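Local coordinates for ferric vibriobactin ABC transporter, periplasmic ferric vibriobactin-binding protein (Vibrio cholerae, PDB 3R5T) that probably captures ferric vibriobactin in the periplasm and delivers it to an ABC transporter for iron uptake, binding the siderophore in a cleft between two lobes, at residues V31-G35 with T54-W59; I45-T51 with V68-A74. All blocks are in the same frame, centred on the assembly; numbering follows the deposited sequence. Where two conformers were deposited one is given.

From the N terminus, the chain runs through strand 26-28 into helix 31-39, turns into strand 44-49, passes along the loop 54-59 into helix 60-65 and comes back as strand 69-73. Contact 1 brings the loop back onto residues 31-35 of helix 31-39, closing a loop of 18 residues that contains strand 44-49. Contact 2 joins the two strands of a beta-alpha-beta unit, with 16 residues between its segments. The two contacts cross, since their segments alternate along the chain. They meet directly where Thr34 OG1 lies 2.6 Å from Ser47 OG, a probable hydrogen bond, and where Phe55 packs on Ser47 and Lys70. Both reach the bound vibriobactin.

Contact 1. Residues V31-G35 with T54-W59; sequences VTVTG and TFFEQW. With VBN ((4S,5R)-N-{3-[(2,3-dihydroxybenzoyl)amino]propyl}-2-(2,3-dihydroxyphenyl)-N-[3-({[(4S,5R)-2-(2,3-dihydroxyphenyl)-5-met hyl-4,5-dihydro-1,3-oxazol-4-yl]carbonyl}amino)propyl]-5-methyl-4,5-dihydro-1,3-oxazole-4-carboxamide), chain B.
Val31-Gly35 lies on helix 31-39, with helical phi/psi throughout, while Thr54-Trp59 is an irregular loop ending at Trp59, the N-cap of helix 60-65. The loop passes the helix with CA atoms of Val31 and Phe55 6.8 Å apart and those of Gly35 and Trp59 6.5 Å apart. Trp59 (chi1 52°, chi2 -104°) lays one indole face on the helix: Gly35 CA sits 3.6 Å from the centroid of the five-membered ring and Thr34 CG2 (chi1 m) 4.1 Å from that of the six-membered ring, both CH-pi contacts. A CB on residue 35 would clash with Trp59 NE1, which lies 3.4 Å from Gly35 CA. Val31, in the p rotamer, fits between the aromatics, its CG1 4.0 Å from Phe56 CE2 and its CG2 3.9 Å from Trp59 CZ2. Phe56 (chi1 -69°, chi2 -48°) turns its ring edge to Thr32, CE2 lying 3.9 Å from Thr32 CA. One water bridges the segments, accepting from Trp59 NE1 at 2.8 Å and donating to Thr32 O at 2.8 Å. The Thr32 hydroxyl, OG1, is hydrogen-bonded to Asp98 and Arg269. Val31 CG1 and Thr32 OG1 each approach VBN CAN to 4.0 Å, and Phe56 CZ lies 4.0 Å from VBN CAT, so this helical segment and the loop form one wall of the siderophore pocket of a periplasmic binding protein.

Contact 2. Residues I45-T51 with V68-A74; sequences IASAATT and VKKLWPA. With VBN ((4S,5R)-N-{3-[(2,3-dihydroxybenzoyl)amino]propyl}-2-(2,3-dihydroxyphenyl)-N-[3-({[(4S,5R)-2-(2,3-dihydroxyphenyl)-5-met hyl-4,5-dihydro-1,3-oxazol-4-yl]carbonyl}amino)propyl]-5-methyl-4,5-dihydro-1,3-oxazole-4-carboxamide), chain B.
Five main-chain hydrogen bonds zip the strands together: Lys69 N to Ile45 O (3.1 Å), Ser47 N to Lys69 O (2.9 Å), Leu71 N to Ser47 O (2.8 Å), Ala49 N to Trp72 O (2.9 Å) and Ala74 N to Ala49 O (3.0 Å); Ala74 N also makes a weak bond to Thr50 O (3.3 Å). Parallel bridges pair Ala46 with Lys69, Ser47 with Lys70 and Ala49 with Pro73, the one-residue shift marking a beta bulge around Leu71 and Trp72. The short strand axes cross at -31°, 4.4 Å apart. This is the edge pair of a five-stranded parallel sheet, joined through helix 60-65 as a beta-alpha-beta unit. Trp72 (chi1 p, chi2 86°) receives Ala48 CB over its five-membered ring, 3.7 Å from the centroid, and contacts helix 79-85. Leu71 CD1 (chi1 m, chi2 t) lies 3.7 Å from Ala46 CB. Beyond the strand, Thr51 CG2 meets Ala74 CB at 4.0 Å, while Thr50 CG2 reaches VBN OBF at 3.6 Å.

Contact 1. Residues V31-G35 with T54-W59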
ATOM      1  N   VAL A  31       6.574   8.435  -0.403  1.00 13.70           N
ATOM      2  CA  VAL A  31       5.158   8.756  -0.310  1.00 14.71           C
ATOM      3  C   VAL A  31       4.324   7.537   0.139  1.00 12.93           C
ATOM      4  O   VAL A  31       3.357   7.688   0.885  1.00 13.60           O
ATOM      5  CB  VAL A  31       4.659   9.371  -1.654  1.00 13.93           C
ATOM      6  CG1 VAL A  31       4.719   8.331  -2.790  1.00 16.32           C
ATOM      7  CG2 VAL A  31       3.251   9.966  -1.510  1.00 13.68           C
ATOM      8  N   THR A  32       4.712   6.337  -0.278  1.00 13.40           N
ATOM      9  CA  THR A  32       3.984   5.138   0.173  1.00 14.95           C
ATOM     10  C   THR A  32       3.990   5.006   1.688  1.00 15.69           C
ATOM     11  O   THR A  32       2.983   4.667   2.280  1.00 16.71           O
ATOM     12  CB  THR A  32       4.550   3.836  -0.425  1.00 13.86           C
ATOM     13  OG1 THR A  32       4.454   3.901  -1.844  1.00 14.50           O
ATOM     14  CG2 THR A  32       3.754   2.624   0.060  1.00 15.05           C
ATOM     15  N   VAL A  33       5.122   5.291   2.322  1.00 14.67           N
ATOM     16  CA  VAL A  33       5.234   5.032   3.748  1.00 13.59           C
ATOM     17  C   VAL A  33       4.483   6.081   4.549  1.00 13.87           C
ATOM     18  O   VAL A  33       4.069   5.826   5.678  1.00 15.93           O
ATOM     19  CB  VAL A  33       6.691   5.019   4.154  1.00 13.66           C
ATOM     20  CG1 VAL A  33       6.835   4.920   5.668  1.00 17.35           C
ATOM     21  CG2 VAL A  33       7.387   3.855   3.464  1.00 14.36           C
ATOM     22  N   THR A  34       4.301   7.264   3.966  1.00 12.89           N
ATOM     23  CA  THR A  34       3.680   8.369   4.708  1.00 13.39           C
ATOM     24  C   THR A  34       2.260   8.052   5.204  1.00 14.63           C
ATOM     25  O   THR A  34       1.869   8.441   6.310  1.00 15.57           O
ATOM     26  CB  THR A  34       3.746   9.639   3.863  1.00 12.76           C
ATOM     27  OG1 THR A  34       5.123   9.925   3.626  1.00 13.95           O
ATOM     28  CG2 THR A  34       3.109  10.818   4.570  1.00 14.68           C
ATOM     29  N   GLY A  35       1.493   7.334   4.392  1.00 13.70           N
ATOM     30  CA  GLY A  35       0.166   6.929   4.808  1.00 13.88           C
ATOM     31  C   GLY A  35       0.155   6.137   6.117  1.00 14.69           C
ATOM     32  O   GLY A  35      -0.717   6.336   6.959  1.00 14.21           O
ATOM     33  N   THR A  54       2.338  14.632  -6.151  1.00 18.76           N
ATOM     34  CA  THR A  54       1.109  14.559  -5.383  1.00 18.09           C
ATOM     35  C   THR A  54       1.270  13.682  -4.146  1.00 16.69           C
ATOM     36  O   THR A  54       2.142  12.811  -4.099  1.00 15.95           O
ATOM     37  CB  THR A  54      -0.053  13.998  -6.212  1.00 18.19           C
ATOM     38  OG1 THR A  54       0.258  12.670  -6.657  1.00 23.78           O
ATOM     39  CG2 THR A  54      -0.323  14.903  -7.429  1.00 19.38           C
ATOM     40  N   PHE A  55       0.433  13.962  -3.155  1.00 15.38           N
ATOM     41  CA  PHE A  55       0.185  13.053  -2.037  1.00 14.99           C
ATOM     42  C   PHE A  55      -0.943  12.098  -2.438  1.00 14.59           C
ATOM     43  O   PHE A  55      -1.840  12.462  -3.195  1.00 19.88           O
ATOM     44  CB  PHE A  55      -0.275  13.841  -0.806  1.00 16.55           C
ATOM     45  CG  PHE A  55       0.829  14.547  -0.043  1.00 18.40           C
ATOM     46  CD1 PHE A  55       2.163  14.189  -0.183  1.00 15.97           C
ATOM     47  CD2 PHE A  55       0.503  15.539   0.866  1.00 18.20           C
ATOM     48  CE1 PHE A  55       3.144  14.842   0.571  1.00 17.20           C
ATOM     49  CE2 PHE A  55       1.475  16.185   1.616  1.00 18.18           C
ATOM     50  CZ  PHE A  55       2.795  15.830   1.467  1.00 17.62           C
ATOM     51  N   PHE A  56      -0.948  10.881  -1.898  1.00 14.98           N
ATOM     52  CA  PHE A  56      -2.061   9.964  -2.191  1.00 13.79           C
ATOM     53  C   PHE A  56      -3.367  10.520  -1.659  1.00 15.03           C
ATOM     54  O   PHE A  56      -3.427  10.997  -0.516  1.00 16.52           O
ATOM     55  CB  PHE A  56      -1.820   8.547  -1.648  1.00 14.25           C
ATOM     56  CG  PHE A  56      -0.728   7.793  -2.357  1.00 15.97           C
ATOM     57  CD1 PHE A  56      -0.680   7.744  -3.746  1.00 16.37           C
ATOM     58  CD2 PHE A  56       0.252   7.133  -1.639  1.00 14.12           C
ATOM     59  CE1 PHE A  56       0.328   7.037  -4.392  1.00 15.98           C
ATOM     60  CE2 PHE A  56       1.257   6.414  -2.280  1.00 15.58           C
ATOM     61  CZ  PHE A  56       1.304   6.387  -3.655  1.00 15.23           C
ATOM     62  N   GLU A  57      -4.421  10.445  -2.464  1.00 16.37           N
ATOM     63  CA  GLU A  57      -5.673  11.132  -2.146  1.00 16.91           C
ATOM     64  C   GLU A  57      -6.377  10.611  -0.901  1.00 16.70           C
ATOM     65  O   GLU A  57      -7.098  11.355  -0.240  1.00 16.77           O
ATOM     66  CB  GLU A  57      -6.627  11.078  -3.348  1.00 18.67           C
ATOM     67  CG  GLU A  57      -7.846  11.970  -3.212  1.00 21.43           C
ATOM     68  CD  GLU A  57      -7.523  13.465  -3.130  1.00 23.60           C
ATOM     69  OE1 GLU A  57      -6.383  13.888  -3.428  1.00 25.48           O
ATOM     70  OE2 GLU A  57      -8.439  14.222  -2.757  1.00 23.23           O
ATOM     71  N   GLN A  58      -6.171   9.342  -0.576  1.00 15.23           N
ATOM     72  CA  GLN A  58      -6.812   8.803   0.619  1.00 14.52           C
ATOM     73  C   GLN A  58      -6.408   9.528   1.913  1.00 14.65           C
ATOM     74  O   GLN A  58      -7.156   9.480   2.900  1.00 15.34           O
ATOM     75  CB  GLN A  58      -6.574   7.299   0.759  1.00 14.14           C
ATOM     76  CG  GLN A  58      -5.101   6.898   0.922  1.00 13.58           C
ATOM     77  CD  GLN A  58      -4.425   6.563  -0.381  1.00 15.66           C
ATOM     78  OE1 GLN A  58      -4.856   7.013  -1.462  1.00 15.78           O
ATOM     79  NE2 GLN A  58      -3.345   5.772  -0.309  1.00 17.37           N
ATOM     80  N   TRP A  59      -5.217  10.137   1.927  1.00 15.21           N
ATOM     81  CA  TRP A  59      -4.721  10.826   3.133  1.00 15.01           C
ATOM     82  C   TRP A  59      -4.260  12.268   2.920  1.00 16.62           C
ATOM     83  O   TRP A  59      -3.835  12.922   3.871  1.00 16.60           O
ATOM     84  CB  TRP A  59      -3.647  10.012   3.900  1.00 13.45           C
ATOM     85  CG  TRP A  59      -2.479   9.527   3.093  1.00 13.75           C
ATOM     86  CD1 TRP A  59      -2.265   8.254   2.658  1.00 13.25           C
ATOM     87  CD2 TRP A  59      -1.358  10.301   2.644  1.00 14.91           C
ATOM     88  NE1 TRP A  59      -1.089   8.177   1.958  1.00 14.26           N
ATOM     89  CE2 TRP A  59      -0.508   9.421   1.932  1.00 14.55           C
ATOM     90  CE3 TRP A  59      -0.983  11.641   2.780  1.00 14.51           C
ATOM     91  CZ2 TRP A  59       0.691   9.840   1.363  1.00 15.95           C
ATOM     92  CZ3 TRP A  59       0.201  12.049   2.218  1.00 15.01           C
ATOM     93  CH2 TRP A  59       1.025  11.157   1.519  1.00 15.95           C
TER
HETATM   94  C   VBN B   1       5.315   2.447 -12.925  1.00 20.18           C
HETATM   95  N   VBN B   1       6.521   2.557 -10.699  1.00 17.13           N
HETATM   96  O   VBN B   1       5.735   1.366 -13.172  1.00 19.18           O
HETATM   97  CA  VBN B   1       5.888   3.282 -11.787  1.00 19.99           C
HETATM   98  CB  VBN B   1       7.049   4.253 -12.224  1.00 21.71           C
HETATM   99  CAB VBN B   1      -0.211   7.282  -8.422  1.00 20.62           C
HETATM  100  OAC VBN B   1       1.255  -1.303 -12.879  1.00 20.17           O
HETATM  101  OAD VBN B   1       3.220   7.012 -11.446  1.00 19.30           O
HETATM  102  OAF VBN B   1       4.377   0.178  -7.951  1.00 15.06           O
HETATM  103  OAG VBN B   1       8.858  -1.216  -7.919  1.00 16.45           O
HETATM  104  OAH VBN B   1       6.327   2.444  -7.392  1.00 14.35           O
HETATM  105  OAI VBN B   1       4.056   0.765 -10.526  1.00 16.62           O
HETATM  106  OAJ VBN B   1       7.103   0.412  -9.211  1.00 13.91           O
HETATM  107  OAK VBN B   1       4.335   3.451  -8.939  1.00 14.83           O
HETATM  108  CAL VBN B   1       1.797  -2.370  -8.866  1.00 16.82           C
HETATM  109  CAM VBN B   1      11.127   1.081  -9.778  1.00 20.99           C
HETATM  110  CAN VBN B   1       5.277   5.404  -5.404  1.00 14.64           C
HETATM  111  CAO VBN B   1       2.733  -1.626  -8.072  1.00 15.82           C
HETATM  112  CAP VBN B   1      10.689   0.034  -8.918  1.00 18.90           C
HETATM  113  CAQ VBN B   1       5.979   4.205  -5.757  1.00 13.51           C
HETATM  114  CAR VBN B   1       1.617  -2.064 -10.265  1.00 18.33           C
HETATM  115  CAS VBN B   1      10.200   1.887 -10.454  1.00 19.79           C
HETATM  116  CAT VBN B   1       4.289   5.944  -6.266  1.00 15.99           C
HETATM  117  CAU VBN B   1       2.847   1.466 -15.051  1.00 20.51           C
HETATM  118  CAV VBN B   1       2.673   4.892 -14.395  1.00 19.77           C
HETATM  119  CAW VBN B   1       3.124   0.067 -14.474  1.00 18.84           C
HETATM  120  CAX VBN B   1       2.010   6.210 -13.932  1.00 20.46           C
HETATM  121  CAY VBN B   1       4.047   2.416 -15.085  1.00 18.93           C
HETATM  122  CAZ VBN B   1       3.895   4.458 -13.567  1.00 18.41           C
HETATM  123  NBB VBN B   1       3.175  -0.045 -13.018  1.00 15.34           N
HETATM  124  NBC VBN B   1       1.417   6.057 -12.605  1.00 20.29           N
HETATM  125  NBD VBN B   1       2.319   5.068  -9.343  1.00 18.28           N
HETATM  126  OBF VBN B   1       2.255   6.975  -7.983  1.00 16.84           O
HETATM  127  CBG VBN B   1       2.164  -0.801 -12.316  1.00 19.44           C
HETATM  128  CBH VBN B   1       2.147   6.481 -11.406  1.00 19.50           C
HETATM  129  CBJ VBN B   1       7.888   2.391 -11.119  1.00 18.37           C
HETATM  130  CBK VBN B   1       3.484  -0.578  -8.678  1.00 15.62           C
HETATM  131  CBL VBN B   1       9.314  -0.205  -8.744  1.00 16.86           C
HETATM  132  CBM VBN B   1       5.666   3.583  -6.963  1.00 13.84           C
HETATM  133  CBN VBN B   1       3.323  -0.288 -10.001  1.00 16.50           C
HETATM  134  CBO VBN B   1       8.442   0.569  -9.394  1.00 15.74           C
HETATM  135  CBP VBN B   1       4.711   4.110  -7.791  1.00 14.65           C
HETATM  136  CBQ VBN B   1       2.344  -1.065 -10.826  1.00 18.60           C
HETATM  137  CBR VBN B   1       8.896   1.668 -10.261  1.00 17.09           C
HETATM  138  CBS VBN B   1       3.979   5.324  -7.418  1.00 15.58           C
HETATM  139  CBU VBN B   1       1.189   7.199  -9.003  1.00 18.19           C
HETATM  140  CBW VBN B   1       3.029   5.903  -8.427  1.00 17.56           C
HETATM  141  CBX VBN B   1       1.521   6.054 -10.085  1.00 18.78           C
HETATM  142  NBY VBN B   1       4.370   3.095 -13.827  1.00 20.43           N
HETATM  143  OG1 VBN B   1       8.290   3.478 -11.924  1.00 21.39           O
HETATM  144  CG2 VBN B   1       6.980   5.706 -11.782  1.00 23.10           C
HETATM  145  O   HOH W   1       0.669   6.060   1.616  1.00 21.88           O

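Contact 2. Residues I45-T51 with V68-A74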
ATOM      1  N   ILE A  45       6.537  15.242   9.699  1.00 16.33           N
ATOM      2  CA  ILE A  45       6.427  16.684   9.512  1.00 17.88           C
ATOM      3  C   ILE A  45       6.650  17.122   8.059  1.00 16.93           C
ATOM      4  O   ILE A  45       6.424  18.280   7.714  1.00 19.05           O
ATOM      5  CB  ILE A  45       7.296  17.470  10.549  1.00 19.04           C
ATOM      6  CG1 ILE A  45       8.737  16.965  10.553  1.00 21.66           C
ATOM      7  CG2 ILE A  45       6.702  17.322  11.943  1.00 17.49           C
ATOM      8  CD1 ILE A  45       9.562  17.393   9.357  1.00 22.69           C
ATOM      9  N   ALA A  46       7.026  16.171   7.208  1.00 17.04           N
ATOM     10  CA  ALA A  46       7.296  16.465   5.808  1.00 17.96           C
ATOM     11  C   ALA A  46       7.369  15.148   5.064  1.00 17.38           C
ATOM     12  O   ALA A  46       7.765  14.133   5.635  1.00 16.32           O
ATOM     13  CB  ALA A  46       8.610  17.250   5.656  1.00 19.15           C
ATOM     14  N   SER A  47       6.948  15.152   3.808  1.00 17.13           N
ATOM     15  CA  SER A  47       6.975  13.941   3.000  1.00 16.01           C
ATOM     16  C   SER A  47       7.243  14.255   1.544  1.00 16.84           C
ATOM     17  O   SER A  47       6.660  15.188   0.985  1.00 16.74           O
ATOM     18  CB  SER A  47       5.643  13.190   3.110  1.00 14.37           C
ATOM     19  OG  SER A  47       5.605  12.095   2.213  1.00 14.77           O
ATOM     20  N   ALA A  48       8.116  13.458   0.933  1.00 18.27           N
ATOM     21  CA  ALA A  48       8.221  13.453  -0.518  1.00 17.78           C
ATOM     22  C   ALA A  48       6.914  12.972  -1.149  1.00 14.54           C
ATOM     23  O   ALA A  48       6.023  12.441  -0.471  1.00 14.74           O
ATOM     24  CB  ALA A  48       9.416  12.594  -0.980  1.00 15.82           C
ATOM     25  N   ALA A  49       6.795  13.163  -2.459  1.00 16.48           N
ATOM     26  CA  ALA A  49       5.544  12.915  -3.165  1.00 15.76           C
ATOM     27  C   ALA A  49       5.695  11.873  -4.274  1.00 14.94           C
ATOM     28  O   ALA A  49       6.783  11.325  -4.502  1.00 14.96           O
ATOM     29  CB  ALA A  49       5.002  14.242  -3.755  1.00 17.95           C
ATOM     30  N   THR A  50       4.612  11.595  -4.984  1.00 17.46           N
ATOM     31  CA  THR A  50       4.717  10.770  -6.204  1.00 18.56           C
ATOM     32  C   THR A  50       5.589  11.462  -7.262  1.00 18.89           C
ATOM     33  O   THR A  50       5.987  12.604  -7.075  1.00 18.13           O
ATOM     34  CB  THR A  50       3.343  10.541  -6.821  1.00 17.34           C
ATOM     35  OG1 THR A  50       2.819  11.813  -7.237  1.00 19.40           O
ATOM     36  CG2 THR A  50       2.399   9.896  -5.806  1.00 14.96           C
ATOM     37  N   THR A  51       5.883  10.775  -8.369  1.00 20.99           N
ATOM     38  CA  THR A  51       6.667  11.394  -9.448  1.00 23.28           C
ATOM     39  C   THR A  51       5.918  12.602 -10.018  1.00 21.74           C
ATOM     40  O   THR A  51       6.533  13.528 -10.571  1.00 22.18           O
ATOM     41  CB  THR A  51       6.986  10.401 -10.592  1.00 30.82           C
ATOM     42  OG1 THR A  51       5.769   9.971 -11.205  1.00 33.81           O
ATOM     43  CG2 THR A  51       7.736   9.190 -10.076  1.00 29.37           C
ATOM     44  N   VAL A  68       1.789  18.563   7.186  1.00 19.27           N
ATOM     45  CA  VAL A  68       2.886  17.781   6.629  1.00 19.26           C
ATOM     46  C   VAL A  68       3.353  18.478   5.356  1.00 20.20           C
ATOM     47  O   VAL A  68       2.611  18.535   4.379  1.00 21.84           O
ATOM     48  CB  VAL A  68       2.443  16.341   6.288  1.00 17.22           C
ATOM     49  CG1 VAL A  68       3.589  15.558   5.631  1.00 16.65           C
ATOM     50  CG2 VAL A  68       1.939  15.626   7.529  1.00 18.06           C
ATOM     51  N   LYS A  69       4.573  19.010   5.364  1.00 18.36           N
ATOM     52  CA  LYS A  69       5.087  19.744   4.215  1.00 18.25           C
ATOM     53  C   LYS A  69       5.344  18.820   3.033  1.00 17.84           C
ATOM     54  O   LYS A  69       5.958  17.765   3.197  1.00 19.89           O
ATOM     55  CB  LYS A  69       6.376  20.472   4.610  1.00 21.69           C
ATOM     56  CG  LYS A  69       6.950  21.373   3.539  1.00 26.29           C
ATOM     57  CD  LYS A  69       8.045  22.246   4.129  1.00 31.97           C
ATOM     58  CE  LYS A  69       7.534  22.991   5.367  1.00 36.95           C
ATOM     59  NZ  LYS A  69       8.563  23.843   6.051  1.00 39.75           N
ATOM     60  N   LYS A  70       4.860  19.190   1.844  1.00 17.43           N
ATOM     61  CA  LYS A  70       5.136  18.386   0.656  0.69 19.23           C
ATOM     62  C   LYS A  70       6.512  18.734   0.111  1.00 19.19           C
ATOM     63  O   LYS A  70       6.808  19.897  -0.197  1.00 20.33           O
ATOM     64  CB  LYS A  70       4.067  18.562  -0.429  0.69 22.04           C
ATOM     65  CG  LYS A  70       4.248  17.590  -1.595  0.69 23.81           C
ATOM     66  CD  LYS A  70       2.948  17.340  -2.360  0.69 28.73           C
ATOM     67  CE  LYS A  70       2.350  18.628  -2.874  0.69 31.05           C
ATOM     68  NZ  LYS A  70       1.187  18.394  -3.782  0.69 30.83           N
ATOM     69  N   LEU A  71       7.358  17.717   0.012  1.00 19.20           N
ATOM     70  CA  LEU A  71       8.719  17.893  -0.471  1.00 19.44           C
ATOM     71  C   LEU A  71       8.800  17.559  -1.958  1.00 20.10           C
ATOM     72  O   LEU A  71       7.880  17.872  -2.715  1.00 21.41           O
ATOM     73  CB  LEU A  71       9.673  17.016   0.343  1.00 20.79           C
ATOM     74  CG  LEU A  71       9.588  17.262   1.857  1.00 23.58           C
ATOM     75  CD1 LEU A  71      10.398  16.214   2.600  1.00 25.57           C
ATOM     76  CD2 LEU A  71      10.031  18.689   2.218  1.00 24.72           C
ATOM     77  N   TRP A  72       9.902  16.939  -2.370  1.00 19.91           N
ATOM     78  CA  TRP A  72      10.189  16.698  -3.789  1.00 19.52           C
ATOM     79  C   TRP A  72       9.360  15.553  -4.359  1.00 18.17           C
ATOM     80  O   TRP A  72       8.914  14.684  -3.608  1.00 18.36           O
ATOM     81  CB  TRP A  72      11.685  16.379  -3.954  1.00 17.50           C
ATOM     82  CG  TRP A  72      12.103  15.169  -3.141  1.00 20.46           C
ATOM     83  CD1 TRP A  72      12.030  13.857  -3.530  1.00 22.68           C
ATOM     84  CD2 TRP A  72      12.638  15.162  -1.806  1.00 19.33           C
ATOM     85  NE1 TRP A  72      12.477  13.036  -2.516  1.00 22.36           N
ATOM     86  CE2 TRP A  72      12.852  13.806  -1.449  1.00 19.35           C
ATOM     87  CE3 TRP A  72      12.927  16.160  -0.869  1.00 20.70           C
ATOM     88  CZ2 TRP A  72      13.376  13.433  -0.215  1.00 19.84           C
ATOM     89  CZ3 TRP A  72      13.441  15.777   0.370  1.00 22.35           C
ATOM     90  CH2 TRP A  72      13.657  14.425   0.680  1.00 20.48           C
ATOM     91  N   PRO A  73       9.176  15.535  -5.682  1.00 20.19           N
ATOM     92  CA  PRO A  73       8.564  14.369  -6.318  1.00 20.36           C
ATOM     93  C   PRO A  73       9.596  13.267  -6.335  1.00 19.78           C
ATOM     94  O   PRO A  73      10.786  13.536  -6.473  1.00 22.19           O
ATOM     95  CB  PRO A  73       8.271  14.833  -7.759  1.00 20.04           C
ATOM     96  CG  PRO A  73       8.927  16.134  -7.925  1.00 20.94           C
ATOM     97  CD  PRO A  73       9.606  16.552  -6.659  1.00 19.71           C
ATOM     98  N   ALA A  74       9.145  12.040  -6.120  1.00 19.29           N
ATOM     99  CA  ALA A  74      10.006  10.865  -6.187  1.00 24.09           C
ATOM    100  C   ALA A  74      11.056  10.964  -7.284  1.00 27.99           C
ATOM    101  O   ALA A  74      10.745  11.304  -8.428  1.00 27.81           O
ATOM    102  CB  ALA A  74       9.160   9.619  -6.385  1.00 21.94           C
TER
HETATM  103  C   VBN B   1       5.315   2.447 -12.925  1.00 20.18           C
HETATM  104  N   VBN B   1       6.521   2.557 -10.699  1.00 17.13           N
HETATM  105  O   VBN B   1       5.735   1.366 -13.172  1.00 19.18           O
HETATM  106  CA  VBN B   1       5.888   3.282 -11.787  1.00 19.99           C
HETATM  107  CB  VBN B   1       7.049   4.253 -12.224  1.00 21.71           C
HETATM  108  CAB VBN B   1      -0.211   7.282  -8.422  1.00 20.62           C
HETATM  109  OAC VBN B   1       1.255  -1.303 -12.879  1.00 20.17           O
HETATM  110  OAD VBN B   1       3.220   7.012 -11.446  1.00 19.30           O
HETATM  111  OAF VBN B   1       4.377   0.178  -7.951  1.00 15.06           O
HETATM  112  OAG VBN B   1       8.858  -1.216  -7.919  1.00 16.45           O
HETATM  113  OAH VBN B   1       6.327   2.444  -7.392  1.00 14.35           O
HETATM  114  OAI VBN B   1       4.056   0.765 -10.526  1.00 16.62           O
HETATM  115  OAJ VBN B   1       7.103   0.412  -9.211  1.00 13.91           O
HETATM  116  OAK VBN B   1       4.335   3.451  -8.939  1.00 14.83           O
HETATM  117  CAL VBN B   1       1.797  -2.370  -8.866  1.00 16.82           C
HETATM  118  CAM VBN B   1      11.127   1.081  -9.778  1.00 20.99           C
HETATM  119  CAN VBN B   1       5.277   5.404  -5.404  1.00 14.64           C
HETATM  120  CAO VBN B   1       2.733  -1.626  -8.072  1.00 15.82           C
HETATM  121  CAP VBN B   1      10.689   0.034  -8.918  1.00 18.90           C
HETATM  122  CAQ VBN B   1       5.979   4.205  -5.757  1.00 13.51           C
HETATM  123  CAR VBN B   1       1.617  -2.064 -10.265  1.00 18.33           C
HETATM  124  CAS VBN B   1      10.200   1.887 -10.454  1.00 19.79           C
HETATM  125  CAT VBN B   1       4.289   5.944  -6.266  1.00 15.99           C
HETATM  126  CAU VBN B   1       2.847   1.466 -15.051  1.00 20.51           C
HETATM  127  CAV VBN B   1       2.673   4.892 -14.395  1.00 19.77           C
HETATM  128  CAW VBN B   1       3.124   0.067 -14.474  1.00 18.84           C
HETATM  129  CAX VBN B   1       2.010   6.210 -13.932  1.00 20.46           C
HETATM  130  CAY VBN B   1       4.047   2.416 -15.085  1.00 18.93           C
HETATM  131  CAZ VBN B   1       3.895   4.458 -13.567  1.00 18.41           C
HETATM  132  NBB VBN B   1       3.175  -0.045 -13.018  1.00 15.34           N
HETATM  133  NBC VBN B   1       1.417   6.057 -12.605  1.00 20.29           N
HETATM  134  NBD VBN B   1       2.319   5.068  -9.343  1.00 18.28           N
HETATM  135  OBF VBN B   1       2.255   6.975  -7.983  1.00 16.84           O
HETATM  136  CBG VBN B   1       2.164  -0.801 -12.316  1.00 19.44           C
HETATM  137  CBH VBN B   1       2.147   6.481 -11.406  1.00 19.50           C
HETATM  138  CBJ VBN B   1       7.888   2.391 -11.119  1.00 18.37           C
HETATM  139  CBK VBN B   1       3.484  -0.578  -8.678  1.00 15.62           C
HETATM  140  CBL VBN B   1       9.314  -0.205  -8.744  1.00 16.86           C
HETATM  141  CBM VBN B   1       5.666   3.583  -6.963  1.00 13.84           C
HETATM  142  CBN VBN B   1       3.323  -0.288 -10.001  1.00 16.50           C
HETATM  143  CBO VBN B   1       8.442   0.569  -9.394  1.00 15.74           C
HETATM  144  CBP VBN B   1       4.711   4.110  -7.791  1.00 14.65           C
HETATM  145  CBQ VBN B   1       2.344  -1.065 -10.826  1.00 18.60           C
HETATM  146  CBR VBN B   1       8.896   1.668 -10.261  1.00 17.09           C
HETATM  147  CBS VBN B   1       3.979   5.324  -7.418  1.00 15.58           C
HETATM  148  CBU VBN B   1       1.189   7.199  -9.003  1.00 18.19           C
HETATM  149  CBW VBN B   1       3.029   5.903  -8.427  1.00 17.56           C
HETATM  150  CBX VBN B   1       1.521   6.054 -10.085  1.00 18.78           C
HETATM  151  NBY VBN B   1       4.370   3.095 -13.827  1.00 20.43           N
HETATM  152  OG1 VBN B   1       8.290   3.478 -11.924  1.00 21.39           O
HETATM  153  CG2 VBN B   1       6.980   5.706 -11.782  1.00 23.10           C